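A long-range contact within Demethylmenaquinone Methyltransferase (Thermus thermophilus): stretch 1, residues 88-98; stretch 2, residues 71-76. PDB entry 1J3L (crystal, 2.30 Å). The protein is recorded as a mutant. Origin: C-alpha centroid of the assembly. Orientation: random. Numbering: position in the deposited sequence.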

ATOM      1  N   GLY A  88      -4.397  21.684  -3.971  1.00 18.38           N
ATOM      2  CA  GLY A  88      -4.280  20.246  -4.109  1.00 22.21           C
ATOM      3  C   GLY A  88      -5.511  19.565  -4.682  1.00 17.99           C
ATOM      4  O   GLY A  88      -6.584  20.155  -4.793  1.00 18.31           O
ATOM      5  N   VAL A  89      -5.334  18.299  -5.038  1.00 24.13           N
ATOM      6  CA  VAL A  89      -6.396  17.474  -5.597  1.00 21.26           C
ATOM      7  C   VAL A  89      -6.368  16.124  -4.887  1.00 23.07           C
ATOM      8  O   VAL A  89      -5.300  15.526  -4.704  1.00 26.72           O
ATOM      9  CB  VAL A  89      -6.175  17.211  -7.108  1.00 21.82           C
ATOM     10  CG1 VAL A  89      -7.443  16.606  -7.728  1.00 12.33           C
ATOM     11  CG2 VAL A  89      -5.767  18.502  -7.806  1.00 19.69           C
ATOM     12  N   VAL A  90      -7.533  15.658  -4.456  1.00 20.55           N
ATOM     13  CA  VAL A  90      -7.628  14.355  -3.809  1.00 16.93           C
ATOM     14  C   VAL A  90      -8.511  13.492  -4.691  1.00 20.94           C
ATOM     15  O   VAL A  90      -9.662  13.831  -4.945  1.00 24.57           O
ATOM     16  CB  VAL A  90      -8.253  14.438  -2.422  1.00 16.92           C
ATOM     17  CG1 VAL A  90      -8.567  13.047  -1.925  1.00 20.23           C
ATOM     18  CG2 VAL A  90      -7.294  15.128  -1.469  1.00 11.48           C
ATOM     19  N   VAL A  91      -7.971  12.380  -5.166  1.00 22.97           N
ATOM     20  CA  VAL A  91      -8.733  11.514  -6.046  1.00 24.02           C
ATOM     21  C   VAL A  91      -9.100  10.167  -5.443  1.00 27.50           C
ATOM     22  O   VAL A  91      -8.224   9.353  -5.134  1.00 22.63           O
ATOM     23  CB  VAL A  91      -7.967  11.260  -7.376  1.00 25.16           C
ATOM     24  CG1 VAL A  91      -8.796  10.396  -8.315  1.00 21.34           C
ATOM     25  CG2 VAL A  91      -7.628  12.579  -8.042  1.00 20.51           C
ATOM     26  N   HIS A  92     -10.397   9.944  -5.253  1.00 19.36           N
ATOM     27  CA  HIS A  92     -10.850   8.654  -4.762  1.00 25.76           C
ATOM     28  C   HIS A  92     -10.968   7.896  -6.070  1.00 22.56           C
ATOM     29  O   HIS A  92     -12.057   7.772  -6.634  1.00 26.74           O
ATOM     30  CB  HIS A  92     -12.224   8.733  -4.099  1.00 18.86           C
ATOM     31  CG  HIS A  92     -12.667   7.429  -3.516  1.00 23.54           C
ATOM     32  ND1 HIS A  92     -13.954   6.942  -3.656  1.00 26.71           N
ATOM     33  CD2 HIS A  92     -12.002   6.511  -2.775  1.00 23.33           C
ATOM     34  CE1 HIS A  92     -14.056   5.789  -3.025  1.00 32.06           C
ATOM     35  NE2 HIS A  92     -12.884   5.502  -2.480  1.00 29.83           N
ATOM     36  N   GLY A  93      -9.823   7.428  -6.555  1.00 19.50           N
ATOM     37  CA  GLY A  93      -9.751   6.730  -7.825  1.00  7.85           C
ATOM     38  C   GLY A  93      -8.313   6.773  -8.307  1.00 23.42           C
ATOM     39  O   GLY A  93      -7.393   6.890  -7.482  1.00 15.39           O
ATOM     40  N   ALA A  94      -8.103   6.718  -9.623  1.00 16.16           N
ATOM     41  CA  ALA A  94      -6.746   6.703 -10.144  1.00 23.72           C
ATOM     42  C   ALA A  94      -6.316   7.910 -10.965  1.00 23.14           C
ATOM     43  O   ALA A  94      -7.147   8.700 -11.421  1.00 18.41           O
ATOM     44  CB  ALA A  94      -6.523   5.420 -10.949  1.00 21.19           C
ATOM     45  N   VAL A  95      -4.998   8.023 -11.130  1.00 15.02           N
ATOM     46  CA  VAL A  95      -4.351   9.092 -11.888  1.00 19.48           C
ATOM     47  C   VAL A  95      -3.287   8.443 -12.794  1.00 22.15           C
ATOM     48  O   VAL A  95      -3.144   7.221 -12.777  1.00 21.10           O
ATOM     49  CB  VAL A  95      -3.651  10.112 -10.927  1.00 21.33           C
ATOM     50  CG1 VAL A  95      -4.668  10.699  -9.939  1.00  6.60           C
ATOM     51  CG2 VAL A  95      -2.505   9.441 -10.177  1.00 14.87           C
ATOM     52  N   ARG A  96      -2.576   9.239 -13.600  1.00 14.87           N
ATOM     53  CA  ARG A  96      -1.502   8.700 -14.444  1.00 16.74           C
ATOM     54  C   ARG A  96      -0.375   9.720 -14.695  1.00 21.89           C
ATOM     55  O   ARG A  96      -0.503  10.888 -14.345  1.00 13.90           O
ATOM     56  CB  ARG A  96      -2.055   8.151 -15.771  1.00 16.84           C
ATOM     57  CG  ARG A  96      -2.529   9.164 -16.787  1.00 15.30           C
ATOM     58  CD  ARG A  96      -3.029   8.448 -18.020  1.00 18.54           C
ATOM     59  NE  ARG A  96      -3.172   9.355 -19.157  1.00 20.44           N
ATOM     60  CZ  ARG A  96      -3.176   8.956 -20.422  1.00 24.98           C
ATOM     61  NH1 ARG A  96      -3.046   7.662 -20.714  1.00 16.36           N
ATOM     62  NH2 ARG A  96      -3.284   9.854 -21.393  1.00 18.91           N
ATOM     63  N   ASP A  97       0.722   9.269 -15.302  1.00 27.49           N
ATOM     64  CA  ASP A  97       1.909  10.103 -15.566  1.00 20.82           C
ATOM     65  C   ASP A  97       2.574  10.423 -14.236  1.00 20.93           C
ATOM     66  O   ASP A  97       3.047  11.532 -14.012  1.00 26.85           O
ATOM     67  CB  ASP A  97       1.571  11.435 -16.252  1.00 19.17           C
ATOM     68  CG  ASP A  97       0.757  11.264 -17.521  1.00 18.39           C
ATOM     69  OD1 ASP A  97       0.827  10.198 -18.171  1.00 23.11           O
ATOM     70  OD2 ASP A  97       0.050  12.227 -17.873  1.00 25.59           O
ATOM     71  N   THR A  98       2.604   9.441 -13.352  1.00 19.62           N
ATOM     72  CA  THR A  98       3.207   9.625 -12.046  1.00 18.03           C
ATOM     73  C   THR A  98       4.535  10.391 -12.070  1.00 22.11           C
ATOM     74  O   THR A  98       4.760  11.248 -11.220  1.00 20.25           O
ATOM     75  CB  THR A  98       3.398   8.273 -11.343  1.00 14.62           C
ATOM     76  OG1 THR A  98       3.967   7.338 -12.257  1.00 38.87           O
ATOM     77  CG2 THR A  98       2.069   7.730 -10.875  1.00 27.48           C
TER
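Stretch 2 (71-76) ALLGGN

Stretch 2 lies along the far end of stretch 1 as an irregular segment, extended at Ala-71 and Leu-73 but bent at Leu-72 (phi/psi -93/-13), that leads into a helix at Gly-75, and backbone groups do most of the joining. Stretch 1 begins as a strand that includes Val-89 and Val-91, 97 precedes a helix, and the contact is built mainly on the residues between. Residues 94-97 run in broadly the same direction as stretch 2, while the preceding strand runs roughly the other way. The nearest CA atoms are those of Ala-71 and Val-95 (CA to CA 4.1 Å), Gly-74 and Arg-96 (CA to CA 4.8 Å) and Gly-75 and Asp-97 (CA to CA 5.5 Å).

Three hydrogen bonds carry the polar account, and each satisfies a backbone NH, two of them by a backbone carbonyl and one by a carboxylate. Leu-72 N donates to Ala-94 O at 2.9 Å and is almost straight, with an angle of 174° at the hydrogen. The chain then returns the favor: Arg-96 N donates to Leu-73 O, also at 2.9 Å but more bent at 153°. Donor and acceptor thus alternate between the stretches, two residues on in stretch 1 and one in stretch 2. The carbonyl of Ala-94 also receives a CA-H...O contact from Ala-71 CA at 3.5 Å, and Arg-96 O receives one from Gly-74 CA, again at 3.5 Å.

The third bond serves the start of a helix. Gly-74 occupies the N-cap position, and the next NH, on Gly-75, has no preceding helical turn to supply its acceptor. Asp-97 supplies one from across the contact: its side chain, at chi1 m, brings OD2 to 2.7 Å from Gly-75 N, at 173°. The same OD2 accepts from water 1 at 2.8 Å, and that water in turn takes a weak, long bond from Asn-76 N at 3.5 Å. One carboxylate oxygen therefore serves one amide directly and reaches the next through water. Asp-97 is itself at an N-cap position, yet its side chain makes no capping bond there. Glycine at 74 suits this closeness, since an ideal CB would lie 3.0 Å from Asp-97 OD2, a clash.

Apolar packing fills in beside the hydrogen bonds. From the strand, Val-89 CG1 meets Leu-73 CD1 at 3.8 Å, and Val-91 CG1 meets Leu-72 CD1 at 4.0 Å; both valines point toward stretch 2 with chi1 t. Val-95 adds a looser touch, CG1 to Leu-73 CB at 4.3 Å. Ala-71 CB rests 3.5 Å from Arg-96 CG, so the aliphatic base of the arginine packs here while its guanidinium nitrogens NH1 and NH2 are satisfied elsewhere in the structure.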

ATOM      1  N   ALA A  71      -7.592   6.885 -15.605  1.00 23.14           N
ATOM      2  CA  ALA A  71      -7.026   8.002 -14.866  1.00 26.08           C
ATOM      3  C   ALA A  71      -7.925   9.226 -14.965  1.00 32.66           C
ATOM      4  O   ALA A  71      -8.392   9.580 -16.051  1.00 30.94           O
ATOM      5  CB  ALA A  71      -5.635   8.331 -15.402  1.00 23.81           C
ATOM      6  N   LEU A  72      -8.170   9.865 -13.825  1.00 24.86           N
ATOM      7  CA  LEU A  72      -9.000  11.057 -13.793  1.00 26.09           C
ATOM      8  C   LEU A  72      -8.129  12.293 -13.903  1.00 25.23           C
ATOM      9  O   LEU A  72      -8.620  13.397 -14.149  1.00 24.29           O
ATOM     10  CB  LEU A  72      -9.821  11.101 -12.505  1.00 20.74           C
ATOM     11  CG  LEU A  72     -10.796   9.933 -12.402  1.00 21.75           C
ATOM     12  CD1 LEU A  72     -11.611  10.032 -11.144  1.00 24.25           C
ATOM     13  CD2 LEU A  72     -11.698   9.943 -13.619  1.00 25.22           C
ATOM     14  N   LEU A  73      -6.824  12.113 -13.739  1.00 22.65           N
ATOM     15  CA  LEU A  73      -5.920  13.246 -13.833  1.00 18.69           C
ATOM     16  C   LEU A  73      -4.542  12.792 -14.301  1.00 23.04           C
ATOM     17  O   LEU A  73      -4.004  11.789 -13.827  1.00 21.69           O
ATOM     18  CB  LEU A  73      -5.851  13.948 -12.474  1.00 25.27           C
ATOM     19  CG  LEU A  73      -5.420  15.411 -12.462  1.00 38.81           C
ATOM     20  CD1 LEU A  73      -5.978  16.100 -11.235  1.00 39.12           C
ATOM     21  CD2 LEU A  73      -3.915  15.494 -12.495  1.00 57.53           C
ATOM     22  N   GLY A  74      -3.998  13.520 -15.271  1.00 23.64           N
ATOM     23  CA  GLY A  74      -2.690  13.197 -15.798  1.00 13.24           C
ATOM     24  C   GLY A  74      -1.733  14.346 -15.598  1.00 19.84           C
ATOM     25  O   GLY A  74      -1.997  15.266 -14.815  1.00 18.11           O
ATOM     26  N   GLY A  75      -0.605  14.294 -16.298  1.00 21.10           N
ATOM     27  CA  GLY A  75       0.371  15.352 -16.176  1.00 18.83           C
ATOM     28  C   GLY A  75      -0.185  16.711 -16.561  1.00 26.72           C
ATOM     29  O   GLY A  75       0.094  17.704 -15.897  1.00 30.71           O
ATOM     30  N   ASN A  76      -0.975  16.757 -17.630  1.00 34.84           N
ATOM     31  CA  ASN A  76      -1.550  18.014 -18.103  1.00 28.67           C
ATOM     32  C   ASN A  76      -2.463  18.688 -17.088  1.00 20.71           C
ATOM     33  O   ASN A  76      -2.308  19.871 -16.805  1.00 18.92           O
ATOM     34  CB  ASN A  76      -2.327  17.799 -19.410  1.00 31.69           C
ATOM     35  CG  ASN A  76      -1.437  17.349 -20.559  1.00 41.14           C
ATOM     36  OD1 ASN A  76      -0.323  17.842 -20.731  1.00 52.24           O
ATOM     37  ND2 ASN A  76      -1.937  16.418 -21.364  1.00 52.54           N
TER
HETATM   38  O   HOH W   1      -1.265  13.961 -19.659  1.00 35.20           O